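Local structure of HD superfamily hydrolase (3CCG) at residues E70-G75 with G90-K95; D142-A147 with L156-D161; M119-K124 with E150-A155; D6-Y11 with K96-D101. The protein probably hydrolyses diadenosine tetraphosphate symmetrically to two molecules of ADP, as a metal-dependent HD-domain phosphohydrolase that binds iron. One frame throughout, in Å; residues are numbered along the deposited sequence. Where two conformers were deposited one is given.

Contact 1 of 4, residues E70-G75 with G90-K95; sequences EGYELG and GRILAK
I92 meets E70 and Y72 with two different branches, and this is the tight part of the contact. Its CG2 lies 3.5 Å from E70 CG. Its CD1 lies 3.9 Å from E70 CB and also 3.9 Å from Y72 CD1, so one methyl fills the corner between the two side chains. CG1 of I92 stands beside the backbone N (chi1 -69°), which carries CD1 out to the tyrosine. The isoleucine chain runs alongside the ring, the two pointing opposite ways, and the methyl comes to the ring obliquely. I66 of helix 60-69 also packs on I92 and helps to bury it. This packing ties the start of the loop after helix 60-69 to helix 87-98.

The looser part lies at the hydroxyl end of Y72. Y72 OH comes within 3.6 Å of R91 NE, but no hydrogen bond joins them. The ring and guanidinium planes are 59° apart. R91 is extended from CG to NE, and its NH1 is engaged by E110 and N107 of helix 103-110. The solvent side is that of the exposed residue E70; G71 next to it ends helix 60-69 in a Schellman motif with positive phi.

No hydrogen bond or salt bridge crosses between the segments. Cohesion therefore rests on apolar packing round I92, while the charge of R91 is answered by another helix.

Contact 2 of 4, residues D142-A147 with L156-D161; sequences DELRKA and LLMSFD
The selenomethionine M158 reaches from helix 156-161 to L144 and A147 of helix 142-147. The two helix segments run roughly antiparallel, at 149°, with their axes 10.1 Å apart at closest approach. They belong to consecutive helices of an all-helical fold.

Along the second segment, M158 is the first residue to touch the other helix, and it carries most of the contact. It was modelled in two conformers, so the distances of its side chain hold for the one described here. The selenium sits 3.6 Å from A147 CB. The last torsion (chi3 40°) then folds the terminal methyl back to L144, where M158 CE lies 3.6 Å from L144 CD1. That leucine methyl also approaches M158 CB, at 4.1 Å. The leucine lies alongside the selenomethionine chain and points the other way. The contact is therefore a small apolar one, made by a flexible chain laid between a leucine and an alanine. At the exposed end, M158 CE is 4.3 Å from E143 CB. The E143 carboxylate turns off to the outside of the contact.

S159 follows. Its backbone N is 4.3 Å from L144 CD1, a marginal approach. Its hydroxyl is hydrogen-bonded to Y127 OH, so its polar end serves another helix.

Helix 121-132 borders both segments, with Y131 packing on L144 and S159. Helix 176-188 covers another part of 156-161 through A181 and L185 on F160, and I168 of the second subunit packs on D161.

Contact 3 of 4, residues M119-K124 with E150-A155; sequences MSLLEK and EDLNKA
K124 and L121 meet N153 and L152 where two helices of the HD-type all-helical fold begin. Each helix start carries its own cap. S120 and E123 form a capping box at the start of helix 121-132, with S120 as N-cap, and D151 is the N-cap of helix 152-170.

The apolar part centres on L152 CD2. It lies 3.5 Å from L121 CD1 and 3.8 Å from K124 CB. The two leucine side chains lie crosswise. CG of L152 stands anti to its backbone N (chi1 -169°), which extends the side chain to the neighbouring helix. I128, one turn further along helix 121-132, packs on L152 too.

Caps within each segment make up the second group. E123 N donates to S120 OG over 3.0 Å, and S120 N donates back to E123 OE2, also over 3.0 Å. The glutamate oxygen is met from above the carboxylate plane. E123 OE1 has a second partner in R116, a salt bridge that should help to hold the box. In the other segment K154 N donates to D151 OD1 over 3.3 Å, again from above the carboxylate plane.

One polar bond crosses the contact. While K124 CB rests on L152 CD2, the chain is extended beyond CG and carries NZ on to the asparagine. K124 NZ donates to N153 OD1 over 2.7 Å, in the carbonyl plane and on a lone pair, with a C=O...N angle of 131°.

Contact 4 of 4, residues D6-Y11 with K96-D101; sequences DKITDY and KVIGID
The CG2 methyl of I98 lies across the CG1-CD1 branch of I8, the two side chains nearly perpendicular. I98 CG2 sits 3.8 Å from I8 CG1 and equally far from I8 CD1. CG1 of I8 is beside the backbone N (chi1 -68°), and this brings the branch to I98.

Y11 reaches further along the same side of helix 5-38. Its CG is anti to the backbone N (chi1 175°), so the ring extends toward the end of helix 87-98. There V97 stands athwart the tyrosine. V97 CG1 lies 4.1 Å from Y11 OH, and I98 CD1 lies 4.3 Å from Y11 CE2. Both methyls come to the ring obliquely, at looser distances than the isoleucine pair. W3 meets the Y11 ring edge-to-face and also packs on V97 and I8. L50 and V51 of helix 42-51 cover I8.

Residues 96-98 make a wider, pi-type turn, after which G99 has positive phi. No hydrogen bond crosses between the segments. The joint between the start of helix 5-38 and this helix end therefore depends on the fit of I8, I98, V97 and Y11, with W3 packed against the ring.

Contacts 1 and 4 share helix 87-98 and touch directly: K95 forms a salt bridge with D101, and L93 packs on Y11. Contacts 2 and 3 share helix 152-170 and touch through L144 and A155, and through L156 with M119 and K124. Contact 2 lies on the opposite side of the chain's centre from contacts 1 and 4. It is the most buried, while the other three are partly buried. Contacts 1, 2 and 4 rely on packing between their segments; contact 3, whose centre is nearest that of the chain, adds a lysine-asparagine hydrogen bond. Among the four, contact 2 alone is touched by the second subunit.

Contact 1 of 4, residues E70-G75 with G90-K95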
loop_
_atom_site.group_PDB
_atom_site.type_symbol
_atom_site.label_atom_id
_atom_site.label_comp_id
_atom_site.label_asym_id
_atom_site.label_seq_id
_atom_site.Cartn_x
_atom_site.Cartn_y
_atom_site.Cartn_z
ATOM N N GLU A 70 -14.046 23.072 -2.440
ATOM C CA GLU A 70 -12.878 23.939 -2.405
ATOM C C GLU A 70 -11.907 23.577 -3.508
ATOM O O GLU A 70 -10.847 24.199 -3.649
ATOM C CB GLU A 70 -12.212 23.891 -1.009
ATOM C CG GLU A 70 -13.057 24.490 0.026
ATOM C CD GLU A 70 -13.497 25.856 -0.369
ATOM O OE1 GLU A 70 -12.613 26.602 -0.851
ATOM O OE2 GLU A 70 -14.704 26.164 -0.245
ATOM N N GLY A 71 -12.215 22.599 -4.343
ATOM C CA GLY A 71 -11.411 22.320 -5.512
ATOM C C GLY A 71 -10.528 21.112 -5.495
ATOM O O GLY A 71 -9.805 20.846 -6.468
ATOM N N TYR A 72 -10.545 20.361 -4.385
ATOM C CA TYR A 72 -9.745 19.148 -4.339
ATOM C C TYR A 72 -10.420 18.015 -5.074
ATOM O O TYR A 72 -11.599 17.778 -4.920
ATOM C CB TYR A 72 -9.433 18.743 -2.864
ATOM C CG TYR A 72 -8.460 19.689 -2.236
ATOM C CD1 TYR A 72 -8.870 20.873 -1.639
ATOM C CD2 TYR A 72 -7.110 19.401 -2.305
ATOM C CE1 TYR A 72 -7.915 21.731 -1.075
ATOM C CE2 TYR A 72 -6.182 20.249 -1.770
ATOM C CZ TYR A 72 -6.580 21.389 -1.202
ATOM O OH TYR A 72 -5.583 22.189 -0.643
ATOM N N GLU A 73 -9.645 17.346 -5.895
ATOM C CA GLU A 73 -10.138 16.180 -6.634
ATOM C C GLU A 73 -9.988 14.939 -5.750
ATOM O O GLU A 73 -8.888 14.611 -5.247
ATOM C CB GLU A 73 -9.350 16.010 -7.941
ATOM N N LEU A 74 -11.107 14.303 -5.470
ATOM C CA LEU A 74 -11.083 13.088 -4.695
ATOM C C LEU A 74 -11.502 11.921 -5.579
ATOM O O LEU A 74 -12.491 11.984 -6.309
ATOM C CB LEU A 74 -12.037 13.158 -3.503
ATOM C CG LEU A 74 -11.834 14.316 -2.528
ATOM C CD1 LEU A 74 -12.924 14.265 -1.493
ATOM C CD2 LEU A 74 -10.460 14.264 -1.904
ATOM N N GLY A 75 -10.738 10.854 -5.460
ATOM C CA GLY A 75 -11.028 9.598 -6.134
ATOM C C GLY A 75 -11.839 8.666 -5.283
ATOM O O GLY A 75 -12.019 8.870 -4.093
ATOM N N GLY A 90 -9.895 19.604 7.584
ATOM C CA GLY A 90 -9.338 20.446 8.641
ATOM C C GLY A 90 -8.377 21.485 8.113
ATOM O O GLY A 90 -8.362 22.612 8.601
ATOM N N ARG A 91 -7.576 21.107 7.123
ATOM C CA ARG A 91 -6.702 22.092 6.465
ATOM C C ARG A 91 -7.534 23.197 5.864
ATOM O O ARG A 91 -7.233 24.409 6.012
ATOM C CB ARG A 91 -5.864 21.423 5.406
ATOM C CG ARG A 91 -5.096 22.351 4.500
ATOM C CD ARG A 91 -4.519 21.714 3.219
ATOM N NE ARG A 91 -3.874 22.776 2.479
ATOM C CZ ARG A 91 -2.577 22.931 2.335
ATOM N NH1 ARG A 91 -1.749 22.021 2.783
ATOM N NH2 ARG A 91 -2.133 23.980 1.650
ATOM N N ILE A 92 -8.614 22.818 5.204
ATOM C CA ILE A 92 -9.496 23.798 4.560
ATOM C C ILE A 92 -10.149 24.721 5.573
ATOM O O ILE A 92 -10.225 25.959 5.382
ATOM C CB ILE A 92 -10.535 23.086 3.683
ATOM C CG1 ILE A 92 -9.852 22.467 2.504
ATOM C CG2 ILE A 92 -11.603 24.075 3.189
ATOM C CD1 ILE A 92 -10.806 21.480 1.704
ATOM N N LEU A 93 -10.647 24.166 6.669
ATOM C CA LEU A 93 -11.253 25.005 7.691
ATOM C C LEU A 93 -10.175 25.916 8.324
ATOM O O LEU A 93 -10.394 27.089 8.605
ATOM C CB LEU A 93 -11.937 24.193 8.801
ATOM C CG LEU A 93 -13.103 23.335 8.355
ATOM C CD1 LEU A 93 -13.672 22.588 9.547
ATOM C CD2 LEU A 93 -14.163 24.160 7.671
ATOM N N ALA A 94 -9.010 25.363 8.615
ATOM C CA ALA A 94 -7.922 26.144 9.234
ATOM C C ALA A 94 -7.586 27.361 8.340
ATOM O O ALA A 94 -7.398 28.473 8.832
ATOM C CB ALA A 94 -6.718 25.262 9.405
ATOM N N LYS A 95 -7.503 27.139 7.047
ATOM C CA LYS A 95 -7.204 28.247 6.091
ATOM C C LYS A 95 -8.353 29.205 5.905
ATOM O O LYS A 95 -8.172 30.411 6.086
ATOM C CB LYS A 95 -6.820 27.644 4.737
ATOM C CG LYS A 95 -6.626 28.595 3.536
ATOM C CD LYS A 95 -5.291 29.201 3.478
ATOM C CE LYS A 95 -5.253 30.255 2.336
ATOM N NZ LYS A 95 -3.926 30.841 2.284
#

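Contact 2 of 4, residues D142-A147 with L156-D161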
loop_
_atom_site.group_PDB
_atom_site.type_symbol
_atom_site.label_atom_id
_atom_site.label_comp_id
_atom_site.label_asym_id
_atom_site.label_seq_id
_atom_site.Cartn_x
_atom_site.Cartn_y
_atom_site.Cartn_z
ATOM N N ASP A 142 3.953 3.154 25.096
ATOM C CA ASP A 142 5.175 3.500 25.815
ATOM C C ASP A 142 6.408 3.440 24.948
ATOM O O ASP A 142 7.253 4.313 25.013
ATOM C CB ASP A 142 5.352 2.564 27.027
ATOM N N GLU A 143 6.518 2.419 24.116
ATOM C CA GLU A 143 7.701 2.266 23.259
ATOM C C GLU A 143 7.658 3.334 22.208
ATOM O O GLU A 143 8.686 3.830 21.728
ATOM C CB GLU A 143 7.742 0.894 22.584
ATOM C CG GLU A 143 7.841 -0.263 23.571
ATOM C CD GLU A 143 6.636 -0.342 24.511
ATOM O OE1 GLU A 143 5.490 -0.142 24.051
ATOM O OE2 GLU A 143 6.829 -0.607 25.714
ATOM N N LEU A 144 6.428 3.657 21.831
ATOM C CA LEU A 144 6.200 4.661 20.825
ATOM C C LEU A 144 6.630 6.022 21.367
ATOM O O LEU A 144 7.273 6.772 20.699
ATOM C CB LEU A 144 4.730 4.675 20.440
ATOM C CG LEU A 144 4.408 5.253 19.084
ATOM C CD1 LEU A 144 5.197 4.514 17.992
ATOM C CD2 LEU A 144 2.915 5.159 18.812
ATOM N N ARG A 145 6.264 6.288 22.613
ATOM C CA ARG A 145 6.663 7.528 23.291
ATOM C C ARG A 145 8.185 7.614 23.415
ATOM O O ARG A 145 8.763 8.643 23.174
ATOM C CB ARG A 145 6.013 7.634 24.674
ATOM C CG ARG A 145 4.574 8.132 24.657
ATOM C CD ARG A 145 3.813 7.922 25.987
ATOM N NE ARG A 145 2.456 8.458 25.910
ATOM C CZ ARG A 145 1.418 7.999 26.576
ATOM N NH1 ARG A 145 1.540 6.954 27.392
ATOM N NH2 ARG A 145 0.247 8.540 26.403
ATOM N N LYS A 146 8.825 6.509 23.790
ATOM C CA LYS A 146 10.291 6.474 23.882
ATOM C C LYS A 146 10.943 6.758 22.547
ATOM O O LYS A 146 11.858 7.557 22.442
ATOM C CB LYS A 146 10.807 5.115 24.377
ATOM C CG LYS A 146 10.866 4.973 25.878
ATOM C CD LYS A 146 11.699 3.763 26.276
ATOM N N ALA A 147 10.450 6.084 21.510
ATOM C CA ALA A 147 11.007 6.223 20.175
ATOM C C ALA A 147 10.819 7.645 19.662
ATOM O O ALA A 147 11.709 8.240 19.053
ATOM C CB ALA A 147 10.347 5.187 19.236
ATOM N N LEU A 156 7.621 6.862 13.618
ATOM C CA LEU A 156 6.624 6.860 12.529
ATOM C C LEU A 156 6.551 5.473 11.897
ATOM O O LEU A 156 5.462 4.896 11.771
ATOM C CB LEU A 156 6.916 7.910 11.481
ATOM C CG LEU A 156 6.223 9.254 11.680
ATOM C CD1 LEU A 156 6.742 9.994 12.884
ATOM C CD2 LEU A 156 6.396 10.090 10.404
ATOM N N LEU A 157 7.725 4.914 11.615
ATOM C CA LEU A 157 7.774 3.595 10.995
ATOM C C LEU A 157 7.041 2.569 11.843
ATOM O O LEU A 157 6.235 1.790 11.333
ATOM C CB LEU A 157 9.241 3.241 10.700
ATOM C CG LEU A 157 9.543 1.985 9.881
ATOM C CD1 LEU A 157 8.704 1.934 8.615
ATOM C CD2 LEU A 157 11.059 1.927 9.551
HETATM N N MSE A 158 7.268 2.610 13.150
HETATM C CA MSE A 158 6.589 1.713 14.048
HETATM C C MSE A 158 5.071 1.912 13.964
HETATM O O MSE A 158 4.284 0.964 14.000
HETATM C CB MSE A 158 7.093 1.955 15.474
HETATM C CG MSE A 158 8.570 1.668 15.645
HETATM SE SE MSE A 158 9.223 2.343 17.325
HETATM C CE MSE A 158 7.569 1.778 18.358
ATOM N N SER A 159 4.656 3.176 13.893
ATOM C CA SER A 159 3.220 3.494 13.798
ATOM C C SER A 159 2.560 3.009 12.502
ATOM O O SER A 159 1.456 2.433 12.523
ATOM C CB SER A 159 2.980 5.013 14.009
ATOM O OG SER A 159 1.593 5.285 14.080
ATOM N N PHE A 160 3.262 3.231 11.391
ATOM C CA PHE A 160 2.784 2.822 10.063
ATOM C C PHE A 160 2.628 1.287 10.028
ATOM O O PHE A 160 1.608 0.752 9.551
ATOM C CB PHE A 160 3.728 3.292 8.962
ATOM C CG PHE A 160 3.829 4.777 8.803
ATOM C CD1 PHE A 160 2.751 5.606 9.002
ATOM C CD2 PHE A 160 4.969 5.314 8.318
ATOM C CE1 PHE A 160 2.868 6.968 8.776
ATOM C CE2 PHE A 160 5.092 6.665 8.065
ATOM C CZ PHE A 160 4.045 7.482 8.325
ATOM N N ASP A 161 3.643 0.610 10.535
ATOM C CA ASP A 161 3.617 -0.869 10.585
ATOM C C ASP A 161 2.433 -1.359 11.382
ATOM O O ASP A 161 1.698 -2.234 10.978
ATOM C CB ASP A 161 4.938 -1.446 11.103
ATOM C CG ASP A 161 6.082 -1.325 10.113
ATOM O OD1 ASP A 161 5.871 -0.930 8.952
ATOM O OD2 ASP A 161 7.231 -1.631 10.517
#

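Contact 3 of 4, residues M119-K124 with E150-A155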
loop_
_atom_site.group_PDB
_atom_site.type_symbol
_atom_site.label_atom_id
_atom_site.label_comp_id
_atom_site.label_asym_id
_atom_site.label_seq_id
_atom_site.Cartn_x
_atom_site.Cartn_y
_atom_site.Cartn_z
HETATM N N MSE A 119 7.700 14.062 4.554
HETATM C CA MSE A 119 7.076 14.918 5.566
HETATM C C MSE A 119 8.106 15.896 6.146
HETATM O O MSE A 119 9.256 15.591 6.364
HETATM C CB MSE A 119 6.499 14.049 6.708
HETATM C CG MSE A 119 5.316 13.144 6.279
HETATM SE SE MSE A 119 4.852 11.773 7.383
HETATM C CE MSE A 119 3.883 12.660 8.758
ATOM N N SER A 120 7.620 17.093 6.429
ATOM C CA SER A 120 8.424 18.026 7.176
ATOM C C SER A 120 8.509 17.556 8.627
ATOM O O SER A 120 7.711 16.752 9.122
ATOM C CB SER A 120 7.802 19.424 7.106
ATOM O OG SER A 120 6.668 19.500 7.974
ATOM N N LEU A 121 9.457 18.147 9.348
ATOM C CA LEU A 121 9.599 17.894 10.742
ATOM C C LEU A 121 8.262 18.198 11.463
ATOM O O LEU A 121 7.834 17.396 12.302
ATOM C CB LEU A 121 10.751 18.737 11.296
ATOM C CG LEU A 121 10.911 18.647 12.800
ATOM C CD1 LEU A 121 11.082 17.217 13.337
ATOM C CD2 LEU A 121 12.057 19.581 13.242
ATOM N N LEU A 122 7.601 19.313 11.116
ATOM C CA LEU A 122 6.318 19.674 11.776
ATOM C C LEU A 122 5.251 18.609 11.466
ATOM O O LEU A 122 4.531 18.184 12.353
ATOM C CB LEU A 122 5.853 21.047 11.373
ATOM C CG LEU A 122 4.525 21.520 12.001
ATOM C CD1 LEU A 122 4.748 21.684 13.550
ATOM C CD2 LEU A 122 4.048 22.795 11.287
ATOM N N GLU A 123 5.179 18.182 10.210
ATOM C CA GLU A 123 4.212 17.151 9.844
ATOM C C GLU A 123 4.416 15.880 10.674
ATOM O O GLU A 123 3.464 15.276 11.167
ATOM C CB GLU A 123 4.346 16.795 8.371
ATOM C CG GLU A 123 3.844 17.784 7.397
ATOM C CD GLU A 123 4.139 17.395 5.966
ATOM O OE1 GLU A 123 3.547 16.372 5.537
ATOM O OE2 GLU A 123 4.970 18.051 5.297
ATOM N N LYS A 124 5.689 15.475 10.862
ATOM C CA LYS A 124 5.999 14.302 11.629
ATOM C C LYS A 124 5.562 14.438 13.116
ATOM O O LYS A 124 5.045 13.533 13.729
ATOM C CB LYS A 124 7.469 13.927 11.553
ATOM C CG LYS A 124 7.952 13.663 10.146
ATOM C CD LYS A 124 9.428 13.296 10.126
ATOM C CE LYS A 124 9.882 12.975 8.708
ATOM N NZ LYS A 124 11.377 12.763 8.636
ATOM N N GLU A 150 13.445 10.031 20.905
ATOM C CA GLU A 150 14.824 9.776 20.444
ATOM C C GLU A 150 15.054 9.700 18.944
ATOM O O GLU A 150 16.073 10.155 18.424
ATOM C CB GLU A 150 15.270 8.410 20.982
ATOM C CG GLU A 150 15.149 8.234 22.479
ATOM C CD GLU A 150 15.284 6.776 22.908
ATOM O OE1 GLU A 150 15.458 5.896 22.023
ATOM O OE2 GLU A 150 15.203 6.510 24.133
ATOM N N ASP A 151 14.100 9.091 18.259
ATOM C CA ASP A 151 14.233 8.792 16.850
ATOM C C ASP A 151 12.836 8.813 16.202
ATOM O O ASP A 151 12.126 7.823 16.102
ATOM C CB ASP A 151 14.903 7.427 16.748
ATOM C CG ASP A 151 15.229 7.025 15.316
ATOM O OD1 ASP A 151 14.825 7.727 14.374
ATOM O OD2 ASP A 151 15.900 5.980 15.136
ATOM N N LEU A 152 12.483 10.017 15.815
ATOM C CA LEU A 152 11.185 10.333 15.268
ATOM C C LEU A 152 10.843 9.441 14.062
ATOM O O LEU A 152 9.754 8.913 13.995
ATOM C CB LEU A 152 11.138 11.829 14.911
ATOM C CG LEU A 152 9.816 12.477 14.563
ATOM C CD1 LEU A 152 8.815 12.147 15.688
ATOM C CD2 LEU A 152 10.028 13.988 14.340
ATOM N N ASN A 153 11.793 9.258 13.148
ATOM C CA ASN A 153 11.554 8.412 11.981
ATOM C C ASN A 153 11.250 6.959 12.391
ATOM O O ASN A 153 10.381 6.277 11.817
ATOM C CB ASN A 153 12.730 8.490 10.986
ATOM C CG ASN A 153 12.814 9.825 10.262
ATOM O OD1 ASN A 153 11.841 10.569 10.193
ATOM N ND2 ASN A 153 13.984 10.136 9.719
ATOM N N LYS A 154 11.962 6.480 13.400
ATOM C CA LYS A 154 11.687 5.156 13.912
ATOM C C LYS A 154 10.257 5.062 14.431
ATOM O O LYS A 154 9.550 4.096 14.214
ATOM C CB LYS A 154 12.688 4.783 15.024
ATOM C CG LYS A 154 12.408 3.441 15.719
ATOM C CD LYS A 154 13.360 3.232 16.931
ATOM C CE LYS A 154 13.158 1.863 17.610
ATOM N N ALA A 155 9.838 6.087 15.182
ATOM C CA ALA A 155 8.519 6.098 15.754
ATOM C C ALA A 155 7.444 6.056 14.655
ATOM O O ALA A 155 6.466 5.342 14.768
ATOM C CB ALA A 155 8.352 7.362 16.637
#

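Contact 4 of 4, residues D6-Y11 with K96-D101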
loop_
_atom_site.group_PDB
_atom_site.type_symbol
_atom_site.label_atom_id
_atom_site.label_comp_id
_atom_site.label_asym_id
_atom_site.label_seq_id
_atom_site.Cartn_x
_atom_site.Cartn_y
_atom_site.Cartn_z
ATOM N N ASP A 6 -8.186 32.522 21.809
ATOM C CA ASP A 6 -9.408 32.356 22.573
ATOM C C ASP A 6 -10.626 32.073 21.686
ATOM O O ASP A 6 -11.503 31.280 22.061
ATOM C CB ASP A 6 -9.632 33.570 23.481
ATOM C CG ASP A 6 -8.735 33.544 24.695
ATOM O OD1 ASP A 6 -8.104 32.516 25.010
ATOM O OD2 ASP A 6 -8.677 34.597 25.362
ATOM N N LYS A 7 -10.626 32.669 20.521
ATOM C CA LYS A 7 -11.711 32.437 19.541
ATOM C C LYS A 7 -11.600 30.999 19.028
ATOM O O LYS A 7 -12.605 30.266 18.946
ATOM C CB LYS A 7 -11.672 33.413 18.406
ATOM C CG LYS A 7 -12.826 33.276 17.460
ATOM C CD LYS A 7 -12.944 34.478 16.535
ATOM C CE LYS A 7 -14.179 34.383 15.641
ATOM N NZ LYS A 7 -14.336 35.608 14.793
ATOM N N ILE A 8 -10.368 30.578 18.759
ATOM C CA ILE A 8 -10.117 29.204 18.312
ATOM C C ILE A 8 -10.547 28.188 19.349
ATOM O O ILE A 8 -11.215 27.176 19.038
ATOM C CB ILE A 8 -8.620 29.013 17.976
ATOM C CG1 ILE A 8 -8.270 29.820 16.754
ATOM C CG2 ILE A 8 -8.327 27.546 17.705
ATOM C CD1 ILE A 8 -6.754 29.979 16.522
ATOM N N THR A 9 -10.197 28.409 20.605
ATOM C CA THR A 9 -10.555 27.456 21.638
ATOM C C THR A 9 -12.086 27.384 21.782
ATOM O O THR A 9 -12.626 26.302 22.000
ATOM C CB THR A 9 -9.827 27.667 22.989
ATOM O OG1 THR A 9 -10.086 28.993 23.429
ATOM C CG2 THR A 9 -8.320 27.444 22.816
ATOM N N ASP A 10 -12.764 28.524 21.670
ATOM C CA ASP A 10 -14.223 28.553 21.739
ATOM C C ASP A 10 -14.800 27.686 20.632
ATOM O O ASP A 10 -15.696 26.848 20.844
ATOM C CB ASP A 10 -14.745 29.985 21.582
ATOM C CG ASP A 10 -14.614 30.816 22.850
ATOM O OD1 ASP A 10 -14.300 30.259 23.919
ATOM O OD2 ASP A 10 -14.852 32.033 22.758
ATOM N N TYR A 11 -14.273 27.904 19.438
ATOM C CA TYR A 11 -14.734 27.175 18.252
ATOM C C TYR A 11 -14.508 25.700 18.405
ATOM O O TYR A 11 -15.385 24.887 18.072
ATOM C CB TYR A 11 -13.989 27.691 17.054
ATOM C CG TYR A 11 -14.225 27.005 15.711
ATOM C CD1 TYR A 11 -15.292 27.373 14.892
ATOM C CD2 TYR A 11 -13.299 26.117 15.204
ATOM C CE1 TYR A 11 -15.478 26.794 13.673
ATOM C CE2 TYR A 11 -13.473 25.533 13.971
ATOM C CZ TYR A 11 -14.556 25.894 13.202
ATOM O OH TYR A 11 -14.736 25.323 11.960
ATOM N N LYS A 96 -9.545 28.683 5.607
ATOM C CA LYS A 96 -10.635 29.541 5.184
ATOM C C LYS A 96 -11.490 30.091 6.277
ATOM O O LYS A 96 -12.129 31.139 6.101
ATOM C CB LYS A 96 -11.569 28.809 4.207
ATOM C CG LYS A 96 -10.945 28.331 2.974
ATOM C CD LYS A 96 -10.437 29.436 2.100
ATOM C CE LYS A 96 -9.886 28.862 0.829
ATOM N NZ LYS A 96 -9.657 29.923 -0.177
ATOM N N VAL A 97 -11.546 29.403 7.398
ATOM C CA VAL A 97 -12.373 29.822 8.515
ATOM C C VAL A 97 -11.517 30.469 9.616
ATOM O O VAL A 97 -11.767 31.611 10.040
ATOM C CB VAL A 97 -13.196 28.656 9.088
ATOM C CG1 VAL A 97 -13.885 29.035 10.391
ATOM C CG2 VAL A 97 -14.194 28.215 8.031
ATOM N N ILE A 98 -10.454 29.783 10.022
ATOM C CA ILE A 98 -9.607 30.262 11.129
ATOM C C ILE A 98 -8.590 31.310 10.653
ATOM O O ILE A 98 -8.151 32.130 11.471
ATOM C CB ILE A 98 -8.938 29.083 11.874
ATOM C CG1 ILE A 98 -10.007 28.105 12.389
ATOM C CG2 ILE A 98 -8.060 29.609 13.015
ATOM C CD1 ILE A 98 -9.433 26.803 13.012
ATOM N N GLY A 99 -8.266 31.301 9.376
ATOM C CA GLY A 99 -7.305 32.245 8.824
ATOM C C GLY A 99 -5.846 31.914 8.964
ATOM O O GLY A 99 -4.999 32.827 8.984
ATOM N N ILE A 100 -5.516 30.635 9.102
ATOM C CA ILE A 100 -4.156 30.155 9.173
ATOM C C ILE A 100 -3.581 30.009 7.774
ATOM O O ILE A 100 -4.095 29.280 6.943
ATOM C CB ILE A 100 -4.055 28.771 9.907
ATOM C CG1 ILE A 100 -4.482 28.970 11.351
ATOM C CG2 ILE A 100 -2.668 28.183 9.757
ATOM C CD1 ILE A 100 -4.873 27.659 12.104
ATOM N N ASP A 101 -2.495 30.731 7.470
ATOM C CA ASP A 101 -1.879 30.674 6.154
ATOM C C ASP A 101 -0.564 29.922 6.036
ATOM O O ASP A 101 -0.130 29.633 4.900
ATOM C CB ASP A 101 -1.618 32.111 5.666
ATOM C CG ASP A 101 -2.868 32.842 5.404
ATOM O OD1 ASP A 101 -3.831 32.205 4.901
ATOM O OD2 ASP A 101 -2.874 34.070 5.692
#